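Local coordinates for putative immunoglobulin-blocking virulence protein (Mycoplasma mycoides subsp. capri, PDB 7ADK) that probably acts as a virulence factor that blocks host immunoglobulins, and forms a complex with a partner lipoprotein, at residues L504-S510 and K544-T550; S361-I367 and I531-V535. All blocks are in the same frame, centred on the assembly; numbering follows the deposited sequence.

Contact 1 (L504-S510 and K544-T550)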
loop_
_atom_site.group_PDB
_atom_site.type_symbol
_atom_site.label_atom_id
_atom_site.label_comp_id
_atom_site.label_asym_id
_atom_site.label_seq_id
_atom_site.Cartn_x
_atom_site.Cartn_y
_atom_site.Cartn_z
ATOM N N LEU A 504 17.253 -18.884 -4.634
ATOM C CA LEU A 504 15.926 -18.337 -4.376
ATOM C C LEU A 504 16.051 -16.816 -4.383
ATOM O O LEU A 504 16.567 -16.236 -3.429
ATOM C CB LEU A 504 15.352 -18.918 -3.067
ATOM C CG LEU A 504 15.311 -20.449 -2.982
ATOM C CD1 LEU A 504 14.569 -20.885 -1.737
ATOM C CD2 LEU A 504 14.622 -21.092 -4.171
ATOM N N TYR A 505 15.629 -16.188 -5.473
ATOM C CA TYR A 505 15.875 -14.782 -5.800
ATOM C C TYR A 505 14.563 -14.021 -6.001
ATOM O O TYR A 505 13.566 -14.594 -6.420
ATOM C CB TYR A 505 16.712 -14.671 -7.091
ATOM C CG TYR A 505 18.174 -15.089 -7.093
ATOM C CD1 TYR A 505 19.059 -14.639 -6.097
ATOM C CD2 TYR A 505 18.684 -15.804 -8.190
ATOM C CE1 TYR A 505 20.440 -14.896 -6.195
ATOM C CE2 TYR A 505 20.063 -16.025 -8.316
ATOM C CZ TYR A 505 20.948 -15.572 -7.319
ATOM O OH TYR A 505 22.280 -15.765 -7.476
ATOM N N THR A 506 14.572 -12.709 -5.799
ATOM C CA THR A 506 13.503 -11.803 -6.266
ATOM C C THR A 506 14.123 -10.510 -6.767
ATOM O O THR A 506 15.237 -10.179 -6.379
ATOM C CB THR A 506 12.451 -11.411 -5.202
ATOM O OG1 THR A 506 12.924 -10.467 -4.282
ATOM C CG2 THR A 506 11.977 -12.548 -4.334
ATOM N N SER A 507 13.383 -9.748 -7.569
ATOM C CA SER A 507 13.722 -8.360 -7.908
ATOM C C SER A 507 12.827 -7.348 -7.172
ATOM O O SER A 507 12.499 -6.299 -7.725
ATOM C CB SER A 507 13.741 -8.161 -9.429
ATOM O OG SER A 507 14.581 -9.113 -10.072
ATOM N N GLY A 508 12.371 -7.680 -5.957
ATOM C CA GLY A 508 11.477 -6.874 -5.107
ATOM C C GLY A 508 11.936 -6.792 -3.648
ATOM O O GLY A 508 13.131 -6.883 -3.381
ATOM N N ASN A 509 11.025 -6.620 -2.686
ATOM C CA ASN A 509 11.355 -6.637 -1.259
ATOM C C ASN A 509 11.542 -8.071 -0.742
ATOM O O ASN A 509 10.587 -8.825 -0.579
ATOM C CB ASN A 509 10.285 -5.874 -0.465
ATOM C CG ASN A 509 10.519 -5.877 1.040
ATOM O OD1 ASN A 509 11.453 -6.450 1.572
ATOM N ND2 ASN A 509 9.660 -5.246 1.796
ATOM N N SER A 510 12.785 -8.433 -0.442
ATOM C CA SER A 510 13.199 -9.781 -0.029
ATOM C C SER A 510 13.222 -10.047 1.476
ATOM O O SER A 510 13.614 -11.137 1.877
ATOM C CB SER A 510 14.560 -10.085 -0.641
ATOM O OG SER A 510 14.348 -10.410 -1.990
ATOM N N LYS A 544 14.909 -1.643 -10.050
ATOM C CA LYS A 544 14.825 -3.071 -9.724
ATOM C C LYS A 544 16.206 -3.552 -9.289
ATOM O O LYS A 544 17.157 -3.460 -10.056
ATOM C CB LYS A 544 14.260 -3.883 -10.912
ATOM C CG LYS A 544 12.891 -3.417 -11.452
ATOM C CD LYS A 544 11.701 -3.476 -10.473
ATOM C CE LYS A 544 11.155 -4.894 -10.291
ATOM N NZ LYS A 544 10.160 -5.000 -9.214
ATOM N N ILE A 545 16.306 -4.073 -8.076
ATOM C CA ILE A 545 17.512 -4.678 -7.505
ATOM C C ILE A 545 17.211 -6.139 -7.188
ATOM O O ILE A 545 16.153 -6.439 -6.649
ATOM C CB ILE A 545 17.993 -3.893 -6.258
ATOM C CG1 ILE A 545 18.342 -2.424 -6.559
ATOM C CG2 ILE A 545 19.175 -4.569 -5.553
ATOM C CD1 ILE A 545 19.510 -2.196 -7.515
ATOM N N THR A 546 18.123 -7.042 -7.514
ATOM C CA THR A 546 17.954 -8.484 -7.328
ATOM C C THR A 546 18.808 -9.004 -6.182
ATOM O O THR A 546 19.964 -8.624 -6.031
ATOM C CB THR A 546 18.222 -9.226 -8.638
ATOM O OG1 THR A 546 17.356 -8.735 -9.641
ATOM C CG2 THR A 546 17.937 -10.718 -8.551
ATOM N N THR A 547 18.246 -9.863 -5.342
ATOM C CA THR A 547 18.893 -10.377 -4.127
ATOM C C THR A 547 18.339 -11.745 -3.739
ATOM O O THR A 547 17.224 -12.095 -4.122
ATOM C CB THR A 547 18.739 -9.352 -2.991
ATOM O OG1 THR A 547 19.324 -9.784 -1.792
ATOM C CG2 THR A 547 17.304 -9.013 -2.674
ATOM N N ARG A 548 19.080 -12.528 -2.956
ATOM C CA ARG A 548 18.531 -13.721 -2.302
ATOM C C ARG A 548 17.467 -13.358 -1.264
ATOM O O ARG A 548 17.600 -12.352 -0.565
ATOM C CB ARG A 548 19.652 -14.625 -1.774
ATOM C CG ARG A 548 20.489 -14.119 -0.595
ATOM C CD ARG A 548 19.858 -14.260 0.791
ATOM N NE ARG A 548 20.875 -14.135 1.834
ATOM C CZ ARG A 548 20.693 -13.987 3.124
ATOM N NH1 ARG A 548 19.521 -13.988 3.663
ATOM N NH2 ARG A 548 21.709 -13.806 3.900
ATOM N N ILE A 549 16.430 -14.179 -1.141
ATOM C CA ILE A 549 15.350 -13.965 -0.166
ATOM C C ILE A 549 15.848 -14.244 1.258
ATOM O O ILE A 549 16.580 -15.203 1.496
ATOM C CB ILE A 549 14.096 -14.790 -0.514
ATOM C CG1 ILE A 549 13.478 -14.412 -1.861
ATOM C CG2 ILE A 549 12.999 -14.647 0.533
ATOM C CD1 ILE A 549 12.781 -15.583 -2.534
ATOM N N THR A 550 15.420 -13.435 2.226
ATOM C CA THR A 550 15.513 -13.755 3.655
ATOM C C THR A 550 14.226 -14.440 4.090
ATOM O O THR A 550 13.135 -13.901 3.911
ATOM C CB THR A 550 15.732 -12.501 4.507
ATOM O OG1 THR A 550 16.986 -11.955 4.224
ATOM C CG2 THR A 550 15.728 -12.779 6.003
#
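Residues T506 and T547 form an antiparallel hydrogen-bonded pair that adds the short strand 547-548 to strand 502-506 of the mixed sheet. The two residues exchange backbone bonds, T506 N to T547 O and T547 N to T506 O, each 3.2 Å long. I549 N adds a third, to L504 O at 3.1 Å. Beside this pair Y505 and R548 form a non-hydrogen-bonded pair whose side chains diverge. R548 N lies at the edge of the Y505 ring, in its plane, and the phenol hydroxyl goes on to D532 and R362.

Beyond the strand, 504-510 bends through an ST turn, in which T506 OG1 accepts from G508 N. A chi1 of 76° tucks the hydroxyl back against the main chain, where it also donates to S510 OG at 2.7 Å. The same torsion sends the methyl to the I549 side chain, which it crosses at about a right angle, T506 CG2 standing 3.4 Å from I549 CG1. A β-branched threonine thus serves both the turn and an apolar neighbour. S507 OG and T546 OG1 share a hydrogen bond of 2.8 Å. The bent K544 chain brings NZ to S507 O at 3.1 Å, from above the carbonyl plane. After the turn, S510 O accepts from T550 N at 2.9 Å. T547 OG1 has its main partner outside, at N534 N.

Backbone bonds fix the strand register; T506 OG1, which both accepts and donates, braces the turn, while S507 and T546 join the two segments through their hydroxyls.

Contact 2 (S361-I367 and I531-V535)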
loop_
_atom_site.group_PDB
_atom_site.type_symbol
_atom_site.label_atom_id
_atom_site.label_comp_id
_atom_site.label_asym_id
_atom_site.label_seq_id
_atom_site.Cartn_x
_atom_site.Cartn_y
_atom_site.Cartn_z
ATOM N N SER A 361 30.180 -11.102 -2.893
ATOM C CA SER A 361 28.862 -11.395 -3.461
ATOM C C SER A 361 28.710 -10.790 -4.854
ATOM O O SER A 361 29.343 -9.786 -5.181
ATOM C CB SER A 361 27.770 -10.876 -2.534
ATOM O OG SER A 361 27.853 -9.486 -2.388
ATOM N N ARG A 362 27.870 -11.377 -5.707
ATOM C CA ARG A 362 27.617 -10.832 -7.045
ATOM C C ARG A 362 26.701 -9.613 -7.001
ATOM O O ARG A 362 25.771 -9.555 -6.204
ATOM C CB ARG A 362 27.039 -11.910 -7.957
ATOM C CG ARG A 362 27.962 -13.125 -8.091
ATOM C CD ARG A 362 27.489 -14.053 -9.196
ATOM N NE ARG A 362 26.085 -14.442 -9.035
ATOM C CZ ARG A 362 25.203 -14.607 -9.989
ATOM N NH1 ARG A 362 24.020 -15.006 -9.705
ATOM N NH2 ARG A 362 25.439 -14.372 -11.238
ATOM N N SER A 363 26.960 -8.649 -7.880
ATOM C CA SER A 363 26.126 -7.454 -8.080
ATOM C C SER A 363 24.744 -7.812 -8.614
ATOM O O SER A 363 24.601 -8.809 -9.309
ATOM C CB SER A 363 26.828 -6.513 -9.058
ATOM O OG SER A 363 26.014 -5.429 -9.439
ATOM N N SER A 364 23.740 -6.967 -8.396
ATOM C CA SER A 364 22.398 -7.113 -8.970
ATOM C C SER A 364 22.388 -7.236 -10.502
ATOM O O SER A 364 21.604 -8.011 -11.038
ATOM C CB SER A 364 21.552 -5.923 -8.529
ATOM O OG SER A 364 20.293 -5.900 -9.153
ATOM N N ASP A 365 23.263 -6.525 -11.221
ATOM C CA ASP A 365 23.414 -6.635 -12.683
ATOM C C ASP A 365 24.042 -7.969 -13.105
ATOM O O ASP A 365 23.616 -8.563 -14.095
ATOM C CB ASP A 365 24.234 -5.461 -13.245
ATOM C CG ASP A 365 23.467 -4.144 -13.456
ATOM O OD1 ASP A 365 22.276 -4.035 -13.091
ATOM O OD2 ASP A 365 24.063 -3.190 -14.013
ATOM N N ARG A 366 25.005 -8.493 -12.335
ATOM C CA ARG A 366 25.568 -9.839 -12.522
ATOM C C ARG A 366 24.522 -10.916 -12.282
ATOM O O ARG A 366 24.444 -11.872 -13.044
ATOM C CB ARG A 366 26.777 -10.104 -11.615
ATOM C CG ARG A 366 28.115 -9.543 -12.110
ATOM C CD ARG A 366 29.254 -10.415 -11.568
ATOM N NE ARG A 366 30.598 -9.974 -11.962
ATOM C CZ ARG A 366 31.261 -10.275 -13.055
ATOM N NH1 ARG A 366 32.507 -9.961 -13.159
ATOM N NH2 ARG A 366 30.721 -10.885 -14.063
ATOM N N ILE A 367 23.721 -10.774 -11.229
ATOM C CA ILE A 367 22.653 -11.714 -10.898
ATOM C C ILE A 367 21.566 -11.684 -11.975
ATOM O O ILE A 367 21.170 -12.737 -12.445
ATOM C CB ILE A 367 22.064 -11.459 -9.498
ATOM C CG1 ILE A 367 23.091 -11.599 -8.366
ATOM C CG2 ILE A 367 20.932 -12.455 -9.224
ATOM C CD1 ILE A 367 22.633 -10.890 -7.096
ATOM N N ILE A 531 24.835 -16.151 -0.158
ATOM C CA ILE A 531 25.628 -15.040 -0.695
ATOM C C ILE A 531 24.726 -14.309 -1.713
ATOM O O ILE A 531 23.550 -14.633 -1.809
ATOM C CB ILE A 531 26.945 -15.641 -1.255
ATOM C CG1 ILE A 531 27.731 -16.312 -0.106
ATOM C CG2 ILE A 531 27.861 -14.635 -1.952
ATOM C CD1 ILE A 531 28.877 -17.211 -0.534
ATOM N N ASP A 532 25.187 -13.314 -2.464
ATOM C CA ASP A 532 24.332 -12.559 -3.391
ATOM C C ASP A 532 23.184 -11.826 -2.665
ATOM O O ASP A 532 22.065 -11.696 -3.153
ATOM C CB ASP A 532 23.890 -13.410 -4.600
ATOM C CG ASP A 532 24.994 -14.019 -5.465
ATOM O OD1 ASP A 532 26.205 -13.851 -5.196
ATOM O OD2 ASP A 532 24.634 -14.736 -6.427
ATOM N N TYR A 533 23.472 -11.355 -1.452
ATOM C CA TYR A 533 22.611 -10.545 -0.598
ATOM C C TYR A 533 22.862 -9.053 -0.836
ATOM O O TYR A 533 23.916 -8.522 -0.475
ATOM C CB TYR A 533 22.888 -10.935 0.849
ATOM C CG TYR A 533 22.217 -10.075 1.892
ATOM C CD1 TYR A 533 20.890 -10.326 2.266
ATOM C CD2 TYR A 533 22.947 -9.060 2.529
ATOM C CE1 TYR A 533 20.313 -9.604 3.323
ATOM C CE2 TYR A 533 22.375 -8.342 3.588
ATOM C CZ TYR A 533 21.065 -8.631 4.007
ATOM O OH TYR A 533 20.519 -7.970 5.054
ATOM N N ASN A 534 21.895 -8.374 -1.453
ATOM C CA ASN A 534 22.058 -7.046 -2.039
ATOM C C ASN A 534 21.004 -6.048 -1.526
ATOM O O ASN A 534 20.431 -5.288 -2.305
ATOM C CB ASN A 534 22.124 -7.180 -3.573
ATOM C CG ASN A 534 23.391 -7.816 -4.103
ATOM O OD1 ASN A 534 24.442 -7.794 -3.514
ATOM N ND2 ASN A 534 23.343 -8.376 -5.252
ATOM N N VAL A 535 20.744 -6.022 -0.213
ATOM C CA VAL A 535 19.795 -5.081 0.411
ATOM C C VAL A 535 20.531 -3.970 1.167
ATOM O O VAL A 535 21.363 -4.220 2.033
ATOM C CB VAL A 535 18.716 -5.788 1.262
ATOM C CG1 VAL A 535 18.113 -6.983 0.530
ATOM C CG2 VAL A 535 19.200 -6.286 2.605
#
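The R362 guanidinium meets D532 OD2 at its edge, in plane, and carries I367 CG1 over one face, off its centre; the guanidinium and carboxylate planes stand 46° apart. Y372 adds a cation-pi contact to the same arginine. This pairing joins the loop 531-535 to the N-terminal end of helix 364-369, where S363 occupies the N-cap position and its OG takes a weak capping bond from D365 N.

The salt bridge is formed by R362 NE, 3.0 Å from D532 OD2, with a weak second bond from NH1. Meanwhile D532 OD1 accepts from the backbone R362 N at 3.0 Å, approached from above the carboxylate plane. One aspartate therefore grips both the main chain and the side chain of a single residue. A bend at chi3 (-53°) of R362 turns NE back to the acid. R352 and N529 also reach D532 OD2, as does Y505, a gathering of donors that would be expected to keep the buried carboxylate ionised; R362 NH2 donates to T371 O.

N534 suits its place through its amide. Its ND2 meets R362 O at 2.9 Å. The nitrogen lies in the carbonyl plane and R362 O in the plane of the amide; the N-H...O angle of 174° makes the bond nearly straight. A weak bond to T546 O is a second use of the same nitrogen. Carbon-carbon contacts flank these bonds. I531 CG2 packs 3.7 Å from S361 CA, and I367 CD1 lies 3.8 Å from D532 CB.

How the contacts relate
From the N terminus the chain passes through 361-367, 504-510, 531-535 and 544-550, so the segments of the two contacts alternate and their loops cross. Contact 2 closes the longer loop, with 163 residues between its segments, among them most strands of the mixed sheet. Contact 1 closes a loop with 33 residues between its segments, largely irregular, and 531-535 lies within it. Their centres are about 9 Å apart, and they are joined by Y505 OH, probably hydrogen-bonded to D532 and R362, and by packing of R548 CG on I531 O. Together they tie helix 364-369 to the edge of the sheet formed by 502-506 and 547-548, with loop 531-535 between.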